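Local coordinates for dipeptidase AC. Metallo peptidase. MEROPS family M19 (Rhodobacter sphaeroides, PDB 3LY0), which probably acts as a zinc-dependent dipeptidase of the M19 family, with a TIM-barrel fold that here holds two zinc ions and a phosphinate dipeptide mimic, at residues F265-L270 against A278-E283; E283-H288 against P323-A328; A146-L151 against V198-R203; I206-S211 against D219-L224. All blocks are in the same frame, centred on the assembly; numbering follows the deposited sequence.

Interaction 1 (F265-L270 against A278-E283); sequences FATSFL and AEMGWE. With LY0 ((2R)-3-[(R)-[(1R)-1-aminoethyl](hydroxy)phosphoryl]-2-methylpropanoic acid), chain C.
The wall of the ligand pocket is backed here by a later loop, with Thr267, Leu270, Ala278 and Met280 meeting behind the short helix 267-270 that carries Phe269 to the inhibitor. Thr267 sends its methyl outward: Thr267 CG2 lies 3.8 Å from Ala278 CA and 4.0 Å from Met280 SD. Its hydroxyl turns to the carbonyl of Arg276, so the threonine divides its polar and apolar branches between two parts of the same loop. Met280 is bent at its last torsion (chi3 -78°), which swings Met280 CE to 4.0 Å from Leu270 CB, the two side chains crossing at about a right angle. From the same helix Phe269 presents its ring edge to LY0, with CE2 3.3 Å from ligand O61 and the carboxylate carbon C6 in the plane of the ring. Replacing Phe269 by an alanine would probably leave a gap beside the ligand carboxylate and lose the aromatic edge that borders it. Trp166 and Arg244 supply hydrogen bonds to the same ligand. Across these two segments the contact is made by carbon and sulfur atoms without a hydrogen bond, so it depends on dispersion and shape.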
loop_
_atom_site.group_PDB
_atom_site.type_symbol
_atom_site.label_atom_id
_atom_site.label_comp_id
_atom_site.label_asym_id
_atom_site.label_seq_id
_atom_site.Cartn_x
_atom_site.Cartn_y
_atom_site.Cartn_z
ATOM N N PHE A 265 -8.589 -1.373 -1.630
ATOM C CA PHE A 265 -10.001 -0.987 -1.647
ATOM C C PHE A 265 -10.358 -0.135 -2.868
ATOM O O PHE A 265 -11.516 0.246 -3.037
ATOM C CB PHE A 265 -10.415 -0.199 -0.395
ATOM C CG PHE A 265 -10.282 -0.955 0.912
ATOM C CD1 PHE A 265 -10.025 -2.318 0.940
ATOM C CD2 PHE A 265 -10.416 -0.277 2.115
ATOM C CE1 PHE A 265 -9.887 -2.983 2.149
ATOM C CE2 PHE A 265 -10.296 -0.934 3.323
ATOM C CZ PHE A 265 -10.030 -2.291 3.339
ATOM N N ALA A 266 -9.384 0.174 -3.714
ATOM C CA ALA A 266 -9.660 0.987 -4.895
ATOM C C ALA A 266 -10.721 0.335 -5.766
ATOM O O ALA A 266 -10.576 -0.817 -6.173
ATOM C CB ALA A 266 -8.386 1.199 -5.700
ATOM N N THR A 267 -11.782 1.088 -6.051
ATOM C CA THR A 267 -12.884 0.617 -6.883
ATOM C C THR A 267 -12.362 0.028 -8.197
ATOM O O THR A 267 -12.814 -1.040 -8.642
ATOM C CB THR A 267 -13.849 1.783 -7.168
ATOM O OG1 THR A 267 -13.084 2.913 -7.609
ATOM C CG2 THR A 267 -14.574 2.178 -5.889
ATOM N N SER A 268 -11.395 0.717 -8.796
ATOM C CA SER A 268 -10.857 0.340 -10.102
ATOM C C SER A 268 -10.241 -1.052 -10.116
ATOM O O SER A 268 -10.162 -1.683 -11.165
ATOM C CB SER A 268 -9.793 1.344 -10.528
ATOM O OG SER A 268 -10.334 2.657 -10.526
ATOM N N PHE A 269 -9.802 -1.524 -8.951
ATOM C CA PHE A 269 -9.065 -2.780 -8.879
ATOM C C PHE A 269 -9.910 -3.900 -8.290
ATOM O O PHE A 269 -9.460 -5.041 -8.229
ATOM C CB PHE A 269 -7.787 -2.608 -8.046
ATOM C CG PHE A 269 -6.889 -1.494 -8.526
ATOM C CD1 PHE A 269 -6.915 -1.064 -9.849
ATOM C CD2 PHE A 269 -6.001 -0.883 -7.642
ATOM C CE1 PHE A 269 -6.075 -0.040 -10.284
ATOM C CE2 PHE A 269 -5.162 0.137 -8.064
ATOM C CZ PHE A 269 -5.204 0.566 -9.384
ATOM N N LEU A 270 -11.126 -3.562 -7.860
ATOM C CA LEU A 270 -12.059 -4.521 -7.260
ATOM C C LEU A 270 -13.189 -4.923 -8.208
ATOM O O LEU A 270 -13.543 -6.089 -8.292
ATOM C CB LEU A 270 -12.694 -3.919 -6.002
ATOM C CG LEU A 270 -11.843 -3.807 -4.732
ATOM C CD1 LEU A 270 -12.559 -2.997 -3.665
ATOM C CD2 LEU A 270 -11.496 -5.187 -4.192
ATOM N N ALA A 278 -17.736 4.429 -7.000
ATOM C CA ALA A 278 -17.936 3.880 -5.664
ATOM C C ALA A 278 -19.267 3.137 -5.507
ATOM O O ALA A 278 -19.516 2.536 -4.457
ATOM C CB ALA A 278 -17.836 4.993 -4.622
ATOM N N GLU A 279 -20.123 3.193 -6.531
ATOM C CA GLU A 279 -21.445 2.566 -6.470
ATOM C C GLU A 279 -21.352 1.076 -6.777
ATOM O O GLU A 279 -21.462 0.642 -7.929
ATOM C CB GLU A 279 -22.420 3.260 -7.429
ATOM C CG GLU A 279 -23.788 2.594 -7.516
ATOM C CD GLU A 279 -24.685 3.230 -8.567
ATOM O OE1 GLU A 279 -25.587 2.533 -9.082
ATOM O OE2 GLU A 279 -24.479 4.423 -8.885
ATOM N N MET A 280 -21.132 0.302 -5.721
ATOM C CA MET A 280 -20.925 -1.132 -5.820
ATOM C C MET A 280 -21.265 -1.734 -4.467
ATOM O O MET A 280 -21.386 -1.019 -3.475
ATOM C CB MET A 280 -19.465 -1.442 -6.162
ATOM C CG MET A 280 -18.455 -0.886 -5.139
ATOM S SD MET A 280 -16.701 -1.161 -5.563
ATOM C CE MET A 280 -16.480 -2.869 -5.106
ATOM N N GLY A 281 -21.407 -3.053 -4.432
ATOM C CA GLY A 281 -21.715 -3.743 -3.194
ATOM C C GLY A 281 -20.532 -4.526 -2.661
ATOM O O GLY A 281 -19.386 -4.309 -3.070
ATOM N N TRP A 282 -20.806 -5.442 -1.740
ATOM C CA TRP A 282 -19.752 -6.257 -1.130
ATOM C C TRP A 282 -19.238 -7.391 -2.027
ATOM O O TRP A 282 -18.129 -7.890 -1.820
ATOM C CB TRP A 282 -20.225 -6.840 0.207
ATOM C CG TRP A 282 -20.522 -5.813 1.237
ATOM C CD1 TRP A 282 -21.736 -5.564 1.819
ATOM C CD2 TRP A 282 -19.600 -4.882 1.820
ATOM N NE1 TRP A 282 -21.621 -4.546 2.730
ATOM C CE2 TRP A 282 -20.323 -4.103 2.745
ATOM C CE3 TRP A 282 -18.236 -4.628 1.645
ATOM C CZ2 TRP A 282 -19.730 -3.090 3.495
ATOM C CZ3 TRP A 282 -17.650 -3.623 2.396
ATOM C CH2 TRP A 282 -18.395 -2.867 3.302
ATOM N N GLU A 283 -20.038 -7.822 -3.002
ATOM C CA GLU A 283 -19.674 -8.984 -3.815
ATOM C C GLU A 283 -18.255 -8.931 -4.399
ATOM O O GLU A 283 -17.520 -9.914 -4.326
ATOM C CB GLU A 283 -20.670 -9.205 -4.968
ATOM C CG GLU A 283 -22.117 -9.488 -4.604
ATOM C CD GLU A 283 -22.984 -9.644 -5.852
ATOM O OE1 GLU A 283 -22.445 -9.487 -6.973
ATOM O OE2 GLU A 283 -24.199 -9.923 -5.726
HETATM P P LY0 C . -1.766 5.157 -5.022
HETATM C C1 LY0 C . -1.528 7.807 -5.872
HETATM N N1 LY0 C . -0.271 7.063 -3.869
HETATM C C2 LY0 C . -1.491 6.922 -4.645
HETATM C C4 LY0 C . -3.476 4.897 -5.638
HETATM C C5 LY0 C . -3.591 4.074 -6.891
HETATM C C6 LY0 C . -2.771 2.814 -6.842
HETATM C C7 LY0 C . -5.001 3.885 -7.389
HETATM O O31 LY0 C . -1.510 4.424 -3.726
HETATM O O32 LY0 C . -0.702 4.692 -6.072
HETATM O O61 LY0 C . -2.552 2.127 -7.992
HETATM O O62 LY0 C . -2.264 2.406 -5.784
#

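Interaction 2 (E283-H288 against P323-A328); sequences EPVLRH and PALQAA
Val285 holds CG1 opposite its backbone N (chi1 175°) and so directs that methyl across to Leu325, whose own CG is likewise turned away from N (chi1 168°) and whose second torsion of 59° brings CD1 forward. The two methyls, Val285 CG1 and Leu325 CD1, meet at 3.8 Å, and the side chains pass each other at a slant. One turn further along helix 322-332 the partner changes from side chain to backbone: Leu286 CD1 reaches over to lie 3.8 Å from the carbonyl oxygen of Ala328. This is a van der Waals touch on a peptide group.

The contact joins two helices of the TIM-barrel family fold, 283-296 and 322-332, on the outside of the parallel strands. Val285 also rests on Leu263 of strand 260-263, so it packs against both that strand and the neighbouring helix. Trp282, just ahead of the first helix, packs on Ala328 and extends the same seam.

Charge is kept on another side of helix 283-296. Arg287 NH2 lies 3.3 Å from Glu283 OE1, a long, weak ion pair one turn back, while Arg287 NH1 makes a salt bridge to Glu272. One face of the guanidinium, toward its rim, lies over Glu283 O and Pro284 CA. Aliphatic branches, one against a methyl and one against a backbone carbonyl oxygen, make the contact; no hydrogen bond crosses between 283-288 and 323-328, so it rests on shape.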
loop_
_atom_site.group_PDB
_atom_site.type_symbol
_atom_site.label_atom_id
_atom_site.label_comp_id
_atom_site.label_asym_id
_atom_site.label_seq_id
_atom_site.Cartn_x
_atom_site.Cartn_y
_atom_site.Cartn_z
ATOM N N GLU A 283 -20.038 -7.822 -3.002
ATOM C CA GLU A 283 -19.674 -8.984 -3.815
ATOM C C GLU A 283 -18.255 -8.931 -4.399
ATOM O O GLU A 283 -17.520 -9.914 -4.326
ATOM C CB GLU A 283 -20.670 -9.205 -4.968
ATOM C CG GLU A 283 -22.117 -9.488 -4.604
ATOM C CD GLU A 283 -22.984 -9.644 -5.852
ATOM O OE1 GLU A 283 -22.445 -9.487 -6.973
ATOM O OE2 GLU A 283 -24.199 -9.923 -5.726
ATOM N N PRO A 284 -17.871 -7.799 -5.013
ATOM C CA PRO A 284 -16.531 -7.793 -5.617
ATOM C C PRO A 284 -15.417 -7.874 -4.575
ATOM O O PRO A 284 -14.367 -8.465 -4.834
ATOM C CB PRO A 284 -16.479 -6.443 -6.354
ATOM C CG PRO A 284 -17.940 -6.095 -6.588
ATOM C CD PRO A 284 -18.640 -6.591 -5.362
ATOM N N VAL A 285 -15.638 -7.279 -3.412
ATOM C CA VAL A 285 -14.652 -7.344 -2.334
ATOM C C VAL A 285 -14.431 -8.804 -1.931
ATOM O O VAL A 285 -13.301 -9.271 -1.832
ATOM C CB VAL A 285 -15.114 -6.535 -1.117
ATOM C CG1 VAL A 285 -14.147 -6.714 0.053
ATOM C CG2 VAL A 285 -15.252 -5.050 -1.483
ATOM N N LEU A 286 -15.522 -9.538 -1.732
ATOM C CA LEU A 286 -15.414 -10.928 -1.307
ATOM C C LEU A 286 -14.932 -11.839 -2.421
ATOM O O LEU A 286 -14.317 -12.872 -2.174
ATOM C CB LEU A 286 -16.756 -11.418 -0.766
ATOM C CG LEU A 286 -17.131 -10.773 0.564
ATOM C CD1 LEU A 286 -18.578 -11.090 0.915
ATOM C CD2 LEU A 286 -16.169 -11.222 1.667
ATOM N N ARG A 287 -15.218 -11.465 -3.661
ATOM C CA ARG A 287 -14.743 -12.217 -4.802
ATOM C C ARG A 287 -13.215 -12.187 -4.817
ATOM O O ARG A 287 -12.560 -13.216 -4.952
ATOM C CB ARG A 287 -15.299 -11.586 -6.079
ATOM C CG ARG A 287 -15.253 -12.466 -7.302
ATOM C CD ARG A 287 -16.145 -11.879 -8.401
ATOM N NE ARG A 287 -17.457 -11.475 -7.884
ATOM C CZ ARG A 287 -18.006 -10.269 -8.050
ATOM N NH1 ARG A 287 -17.370 -9.324 -8.738
ATOM N NH2 ARG A 287 -19.204 -10.007 -7.534
ATOM N N HIS A 288 -12.642 -10.996 -4.668
ATOM C CA HIS A 288 -11.186 -10.884 -4.632
ATOM C C HIS A 288 -10.594 -11.579 -3.417
ATOM O O HIS A 288 -9.600 -12.288 -3.535
ATOM C CB HIS A 288 -10.757 -9.424 -4.673
ATOM C CG HIS A 288 -10.751 -8.845 -6.050
ATOM N ND1 HIS A 288 -9.662 -8.930 -6.893
ATOM C CD2 HIS A 288 -11.721 -8.203 -6.745
ATOM C CE1 HIS A 288 -9.958 -8.348 -8.043
ATOM N NE2 HIS A 288 -11.197 -7.891 -7.974
ATOM N N PRO A 323 -15.652 -1.597 10.263
ATOM C CA PRO A 323 -16.583 -2.543 10.894
ATOM C C PRO A 323 -17.637 -3.108 9.938
ATOM O O PRO A 323 -17.954 -4.298 10.022
ATOM C CB PRO A 323 -17.223 -1.712 12.014
ATOM C CG PRO A 323 -16.159 -0.705 12.378
ATOM C CD PRO A 323 -15.515 -0.352 11.041
ATOM N N ALA A 324 -18.175 -2.283 9.044
ATOM C CA ALA A 324 -19.131 -2.765 8.047
ATOM C C ALA A 324 -18.492 -3.798 7.118
ATOM O O ALA A 324 -19.122 -4.788 6.742
ATOM C CB ALA A 324 -19.701 -1.607 7.244
ATOM N N LEU A 325 -17.240 -3.555 6.739
ATOM C CA LEU A 325 -16.510 -4.513 5.919
ATOM C C LEU A 325 -16.390 -5.852 6.648
ATOM O O LEU A 325 -16.645 -6.920 6.072
ATOM C CB LEU A 325 -15.118 -3.957 5.573
ATOM C CG LEU A 325 -14.116 -4.944 4.964
ATOM C CD1 LEU A 325 -14.632 -5.543 3.670
ATOM C CD2 LEU A 325 -12.759 -4.274 4.725
ATOM N N GLN A 326 -16.024 -5.785 7.921
ATOM C CA GLN A 326 -15.883 -6.997 8.727
ATOM C C GLN A 326 -17.201 -7.762 8.830
ATOM O O GLN A 326 -17.215 -8.987 8.750
ATOM C CB GLN A 326 -15.327 -6.676 10.106
ATOM C CG GLN A 326 -13.866 -6.254 10.072
ATOM C CD GLN A 326 -13.288 -6.056 11.453
ATOM O OE1 GLN A 326 -13.726 -6.685 12.413
ATOM N NE2 GLN A 326 -12.295 -5.179 11.566
ATOM N N ALA A 327 -18.305 -7.038 8.977
ATOM C CA ALA A 327 -19.620 -7.676 9.018
ATOM C C ALA A 327 -19.942 -8.441 7.734
ATOM O O ALA A 327 -20.504 -9.547 7.776
ATOM C CB ALA A 327 -20.701 -6.648 9.303
ATOM N N ALA A 328 -19.609 -7.855 6.585
ATOM C CA ALA A 328 -19.816 -8.528 5.306
ATOM C C ALA A 328 -18.937 -9.769 5.186
ATOM O O ALA A 328 -19.360 -10.806 4.668
ATOM C CB ALA A 328 -19.565 -7.567 4.133
#

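Interaction 3 (A146-L151 against V198-R203); sequences ADLDAL and VAECNR
Two helices on the outside of the TIM-barrel fold, 149-157 and 192-204, meet through Leu151 of the first and Leu148 at its N-cap, against Glu200 and Cys201 of the second. In Leu151 the CA-CB bond sets CG trans to N (chi1 -175°), and a second torsion of 71° places both methyls against the facing helix. Leu151 CD2 comes to 3.6 Å from Glu200 CG, and it also touches Cys201 SG at 4.2 Å. Leu148 approaches differently: its CG stands beside its own N, and Leu148 CD1 lies 3.9 Å from Glu200 CB. Both leucines cross the glutamate obliquely, so its aliphatic stem takes a methyl from each.

The stem of Glu200 is bent at chi2 (64°), which separates the two characters of the side chain. Its methylenes stay with the leucines while the carboxylate turns along its own helix to Arg203. There one oxygen, OE1, accepts from NH1 and NE together, a side-on grip with OE1 close to the guanidinium plane. An alanine in place of Glu200 would probably open a gap beside Leu151 CD2 and leave the Arg203 guanidinium without its carboxylate, freer to turn.

Ahead of helix 149-157, Asp147 folds back in an Asx turn, Asp147 OD2 accepting from Asp149 N at 2.9 Å. Outside the segments, Leu148 also packs on Leu197, and Cys201 rests on Leu208 of the strand that follows. Of the two bonds in the salt bridge, that from Arg203 NH1 to Glu200 OE1 is the shorter, at 2.8 Å, and meets the oxygen nearly along its C-O bond.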
loop_
_atom_site.group_PDB
_atom_site.type_symbol
_atom_site.label_atom_id
_atom_site.label_comp_id
_atom_site.label_asym_id
_atom_site.label_seq_id
_atom_site.Cartn_x
_atom_site.Cartn_y
_atom_site.Cartn_z
ATOM N N ALA A 146 20.839 6.179 -7.540
ATOM C CA ALA A 146 21.307 4.867 -7.987
ATOM C C ALA A 146 22.493 4.354 -7.161
ATOM O O ALA A 146 22.723 3.152 -7.060
ATOM C CB ALA A 146 21.657 4.904 -9.476
ATOM N N ASP A 147 23.223 5.281 -6.550
ATOM C CA ASP A 147 24.325 4.951 -5.649
ATOM C C ASP A 147 23.857 4.277 -4.351
ATOM O O ASP A 147 24.631 3.603 -3.667
ATOM C CB ASP A 147 25.075 6.240 -5.318
ATOM C CG ASP A 147 24.126 7.358 -4.924
ATOM O OD1 ASP A 147 23.700 8.151 -5.799
ATOM O OD2 ASP A 147 23.766 7.407 -3.743
ATOM N N LEU A 148 22.578 4.465 -4.028
ATOM C CA LEU A 148 21.948 3.908 -2.829
ATOM C C LEU A 148 22.311 4.587 -1.506
ATOM O O LEU A 148 21.891 4.132 -0.442
ATOM C CB LEU A 148 22.178 2.399 -2.711
ATOM C CG LEU A 148 21.760 1.558 -3.919
ATOM C CD1 LEU A 148 21.897 0.089 -3.595
ATOM C CD2 LEU A 148 20.335 1.863 -4.321
ATOM N N ASP A 149 23.092 5.664 -1.557
ATOM C CA ASP A 149 23.520 6.304 -0.316
ATOM C C ASP A 149 22.338 6.719 0.545
ATOM O O ASP A 149 22.377 6.576 1.770
ATOM C CB ASP A 149 24.378 7.536 -0.594
ATOM C CG ASP A 149 25.826 7.200 -0.837
ATOM O OD1 ASP A 149 26.192 6.004 -0.799
ATOM O OD2 ASP A 149 26.598 8.155 -1.049
ATOM N N ALA A 150 21.294 7.245 -0.092
ATOM C CA ALA A 150 20.137 7.719 0.665
ATOM C C ALA A 150 19.296 6.584 1.237
ATOM O O ALA A 150 18.513 6.806 2.145
ATOM C CB ALA A 150 19.284 8.660 -0.164
ATOM N N LEU A 151 19.431 5.374 0.695
ATOM C CA LEU A 151 18.756 4.229 1.295
ATOM C C LEU A 151 19.213 4.050 2.738
ATOM O O LEU A 151 18.407 3.813 3.630
ATOM C CB LEU A 151 19.004 2.951 0.482
ATOM C CG LEU A 151 18.246 1.703 0.950
ATOM C CD1 LEU A 151 16.772 1.867 0.635
ATOM C CD2 LEU A 151 18.796 0.454 0.254
ATOM N N VAL A 198 17.486 -4.232 -4.601
ATOM C CA VAL A 198 16.926 -5.435 -3.996
ATOM C C VAL A 198 17.906 -6.051 -3.004
ATOM O O VAL A 198 17.547 -6.377 -1.881
ATOM C CB VAL A 198 16.532 -6.482 -5.070
ATOM C CG1 VAL A 198 16.192 -7.825 -4.427
ATOM C CG2 VAL A 198 15.373 -5.971 -5.903
ATOM N N ALA A 199 19.159 -6.195 -3.427
ATOM C CA ALA A 199 20.169 -6.801 -2.576
ATOM C C ALA A 199 20.377 -6.003 -1.287
ATOM O O ALA A 199 20.501 -6.577 -0.210
ATOM C CB ALA A 199 21.483 -6.946 -3.337
ATOM N N GLU A 200 20.400 -4.675 -1.408
ATOM C CA GLU A 200 20.665 -3.816 -0.260
ATOM C C GLU A 200 19.475 -3.775 0.688
ATOM O O GLU A 200 19.649 -3.758 1.909
ATOM C CB GLU A 200 21.046 -2.404 -0.700
ATOM C CG GLU A 200 21.774 -1.618 0.369
ATOM C CD GLU A 200 23.114 -2.237 0.711
ATOM O OE1 GLU A 200 23.564 -2.090 1.865
ATOM O OE2 GLU A 200 23.711 -2.874 -0.182
ATOM N N CYS A 201 18.265 -3.791 0.130
ATOM C CA CYS A 201 17.080 -3.867 0.991
ATOM C C CYS A 201 17.052 -5.184 1.757
ATOM O O CYS A 201 16.718 -5.214 2.944
ATOM C CB CYS A 201 15.781 -3.678 0.207
ATOM S SG CYS A 201 15.468 -1.973 -0.298
ATOM N N ASN A 202 17.396 -6.283 1.082
ATOM C CA ASN A 202 17.507 -7.561 1.780
ATOM C C ASN A 202 18.514 -7.491 2.934
ATOM O O ASN A 202 18.262 -7.990 4.027
ATOM C CB ASN A 202 17.946 -8.677 0.828
ATOM C CG ASN A 202 16.828 -9.169 -0.106
ATOM O OD1 ASN A 202 17.104 -9.925 -1.030
ATOM N ND2 ASN A 202 15.577 -8.773 0.149
ATOM N N ARG A 203 19.666 -6.880 2.679
ATOM C CA ARG A 203 20.701 -6.802 3.703
ATOM C C ARG A 203 20.259 -5.943 4.883
ATOM O O ARG A 203 20.491 -6.291 6.039
ATOM C CB ARG A 203 22.008 -6.273 3.112
ATOM C CG ARG A 203 23.227 -6.641 3.945
ATOM C CD ARG A 203 24.502 -6.067 3.349
ATOM N NE ARG A 203 24.482 -4.607 3.360
ATOM C CZ ARG A 203 24.676 -3.869 4.450
ATOM N NH1 ARG A 203 24.639 -2.544 4.373
ATOM N NH2 ARG A 203 24.899 -4.455 5.619
#

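Interaction 4 (I206-S211 against D219-L224); sequences IMLDLS and DDVARL
Apolar packing between a barrel strand and the helix that follows it, a strand-to-helix step of the TIM-barrel fold, centres on Val221. Leu210 CD2 sits against the branch point of that valine, 3.7 Å from both Val221 CB and CG1 and 3.8 Å from CG2, so one methyl touches the whole branched end. The two side chains slide past each other in opposite directions. Val221 CG1 also faces Leu208, two residues before Leu210, but at 4.4 Å from Leu208 CD1 the approach is looser. All three residues are buried, and Leu208 continues the apolar layer onto Val198 of helix 192-204, the helix that precedes the strand in the chain.

Hydrogen bonding holds the strand end. Asp209 forms an Asx turn in which Ser211 N donates to Asp209 OD1 from well above the carboxylate plane (58° out of it), and Asp209 OD2 bonds to Thr232. Ser211 OG hydrogen-bonds to the backbone N of His233, a zinc ligand, consistent with a second-shell position. The side chain of Leu210 lies about 11 Å from a zinc ion.

Ionic contacts lie along helix 215-224, apart from the valine. Asp219 makes a salt bridge to Arg249, while Arg223 grips Asp220 end-on, both terminal nitrogens going to one oxygen. The NH2 group comes to that oxygen from above the carboxylate plane. Arg223 NH1 meets Asp220 OD1 at 3.0 Å on its anti lone pair, away from the other carboxylate oxygen.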
loop_
_atom_site.group_PDB
_atom_site.type_symbol
_atom_site.label_atom_id
_atom_site.label_comp_id
_atom_site.label_asym_id
_atom_site.label_seq_id
_atom_site.Cartn_x
_atom_site.Cartn_y
_atom_site.Cartn_z
ATOM N N ILE A 206 14.868 -4.208 4.871
ATOM C CA ILE A 206 13.797 -3.320 4.418
ATOM C C ILE A 206 12.863 -4.129 3.524
ATOM O O ILE A 206 13.304 -4.733 2.550
ATOM C CB ILE A 206 14.373 -2.128 3.617
ATOM C CG1 ILE A 206 15.243 -1.255 4.530
ATOM C CG2 ILE A 206 13.250 -1.303 2.985
ATOM C CD1 ILE A 206 15.970 -0.142 3.806
ATOM N N MET A 207 11.573 -4.148 3.857
ATOM C CA MET A 207 10.590 -4.889 3.063
ATOM C C MET A 207 10.469 -4.282 1.676
ATOM O O MET A 207 10.357 -3.072 1.532
ATOM C CB MET A 207 9.221 -4.851 3.757
ATOM C CG MET A 207 8.146 -5.810 3.186
ATOM S SD MET A 207 6.428 -5.390 3.693
ATOM C CE MET A 207 6.018 -4.224 2.389
ATOM N N LEU A 208 10.485 -5.132 0.655
ATOM C CA LEU A 208 10.231 -4.686 -0.709
ATOM C C LEU A 208 8.760 -4.854 -1.046
ATOM O O LEU A 208 8.166 -5.888 -0.749
ATOM C CB LEU A 208 11.070 -5.508 -1.682
ATOM C CG LEU A 208 12.562 -5.221 -1.593
ATOM C CD1 LEU A 208 13.360 -6.425 -2.075
ATOM C CD2 LEU A 208 12.885 -3.978 -2.403
ATOM N N ASP A 209 8.185 -3.832 -1.668
ATOM C CA ASP A 209 6.778 -3.832 -2.046
ATOM C C ASP A 209 6.678 -3.879 -3.570
ATOM O O ASP A 209 7.202 -2.998 -4.267
ATOM C CB ASP A 209 6.112 -2.563 -1.515
ATOM C CG ASP A 209 4.619 -2.496 -1.815
ATOM O OD1 ASP A 209 4.030 -3.482 -2.319
ATOM O OD2 ASP A 209 4.031 -1.427 -1.535
ATOM N N LEU A 210 6.002 -4.905 -4.079
ATOM C CA LEU A 210 5.860 -5.118 -5.514
ATOM C C LEU A 210 4.666 -4.398 -6.138
ATOM O O LEU A 210 4.542 -4.364 -7.362
ATOM C CB LEU A 210 5.741 -6.616 -5.793
ATOM C CG LEU A 210 6.885 -7.480 -5.259
ATOM C CD1 LEU A 210 6.454 -8.936 -5.185
ATOM C CD2 LEU A 210 8.095 -7.329 -6.154
ATOM N N SER A 211 3.763 -3.844 -5.323
ATOM C CA SER A 211 2.652 -3.083 -5.895
ATOM C C SER A 211 3.196 -1.960 -6.784
ATOM O O SER A 211 4.094 -1.210 -6.379
ATOM C CB SER A 211 1.720 -2.516 -4.811
ATOM O OG SER A 211 1.032 -3.550 -4.118
ATOM N N ASP A 219 9.231 -10.404 -11.740
ATOM C CA ASP A 219 10.002 -11.629 -11.936
ATOM C C ASP A 219 11.443 -11.483 -11.438
ATOM O O ASP A 219 12.008 -12.419 -10.875
ATOM C CB ASP A 219 9.995 -12.046 -13.409
ATOM C CG ASP A 219 8.650 -12.588 -13.865
ATOM O OD1 ASP A 219 7.815 -12.947 -13.007
ATOM O OD2 ASP A 219 8.432 -12.661 -15.090
ATOM N N ASP A 220 12.028 -10.312 -11.660
ATOM C CA ASP A 220 13.381 -10.022 -11.195
ATOM C C ASP A 220 13.463 -10.072 -9.671
ATOM O O ASP A 220 14.363 -10.687 -9.104
ATOM C CB ASP A 220 13.842 -8.657 -11.710
ATOM C CG ASP A 220 14.172 -8.668 -13.195
ATOM O OD1 ASP A 220 14.417 -9.763 -13.760
ATOM O OD2 ASP A 220 14.179 -7.579 -13.807
ATOM N N VAL A 221 12.503 -9.446 -8.995
ATOM C CA VAL A 221 12.506 -9.484 -7.541
ATOM C C VAL A 221 12.298 -10.913 -7.041
ATOM O O VAL A 221 12.958 -11.356 -6.102
ATOM C CB VAL A 221 11.452 -8.543 -6.935
ATOM C CG1 VAL A 221 11.493 -8.628 -5.414
ATOM C CG2 VAL A 221 11.692 -7.124 -7.409
ATOM N N ALA A 222 11.384 -11.643 -7.682
ATOM C CA ALA A 222 11.141 -13.026 -7.283
ATOM C C ALA A 222 12.403 -13.875 -7.390
ATOM O O ALA A 222 12.620 -14.786 -6.595
ATOM C CB ALA A 222 10.033 -13.625 -8.126
ATOM N N ARG A 223 13.227 -13.572 -8.386
ATOM C CA ARG A 223 14.458 -14.318 -8.611
ATOM C C ARG A 223 15.565 -13.900 -7.643
ATOM O O ARG A 223 16.380 -14.723 -7.232
ATOM C CB ARG A 223 14.918 -14.119 -10.056
ATOM C CG ARG A 223 16.167 -14.914 -10.429
ATOM C CD ARG A 223 16.546 -14.708 -11.892
ATOM N NE ARG A 223 17.106 -13.381 -12.127
ATOM C CZ ARG A 223 16.465 -12.392 -12.744
ATOM N NH1 ARG A 223 15.234 -12.576 -13.204
ATOM N NH2 ARG A 223 17.065 -11.218 -12.905
ATOM N N LEU A 224 15.571 -12.625 -7.264
ATOM C CA LEU A 224 16.707 -12.042 -6.540
ATOM C C LEU A 224 16.538 -11.896 -5.034
ATOM O O LEU A 224 17.514 -11.965 -4.288
ATOM C CB LEU A 224 17.054 -10.674 -7.131
ATOM C CG LEU A 224 17.535 -10.714 -8.582
ATOM C CD1 LEU A 224 17.557 -9.325 -9.203
ATOM C CD2 LEU A 224 18.906 -11.387 -8.661
#

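How the interactions relate
The four contacts form two adjoining pairs. Interactions 1 and 2 share Glu283 and touch where Pro284 CB packs near Leu270 O, which also has a weak hydrogen bond with His288 NE2; interactions 3 and 4 meet through a probable hydrogen bond from Ile206 N to Cys201 O and through Leu151 against Ile206. Interactions 1 and 3 lie on opposite sides of the chain's centre, their centres about 36 Å apart. Interactions 3 and 4 are buried, 1 and 2 partly so. None of the four has a hydrogen bond across its segments, and most touching groups are apolar; but 1 backs the ligand pocket, 4 packs a strand on its helix near the zinc site, and 2 and 3 join outer helices.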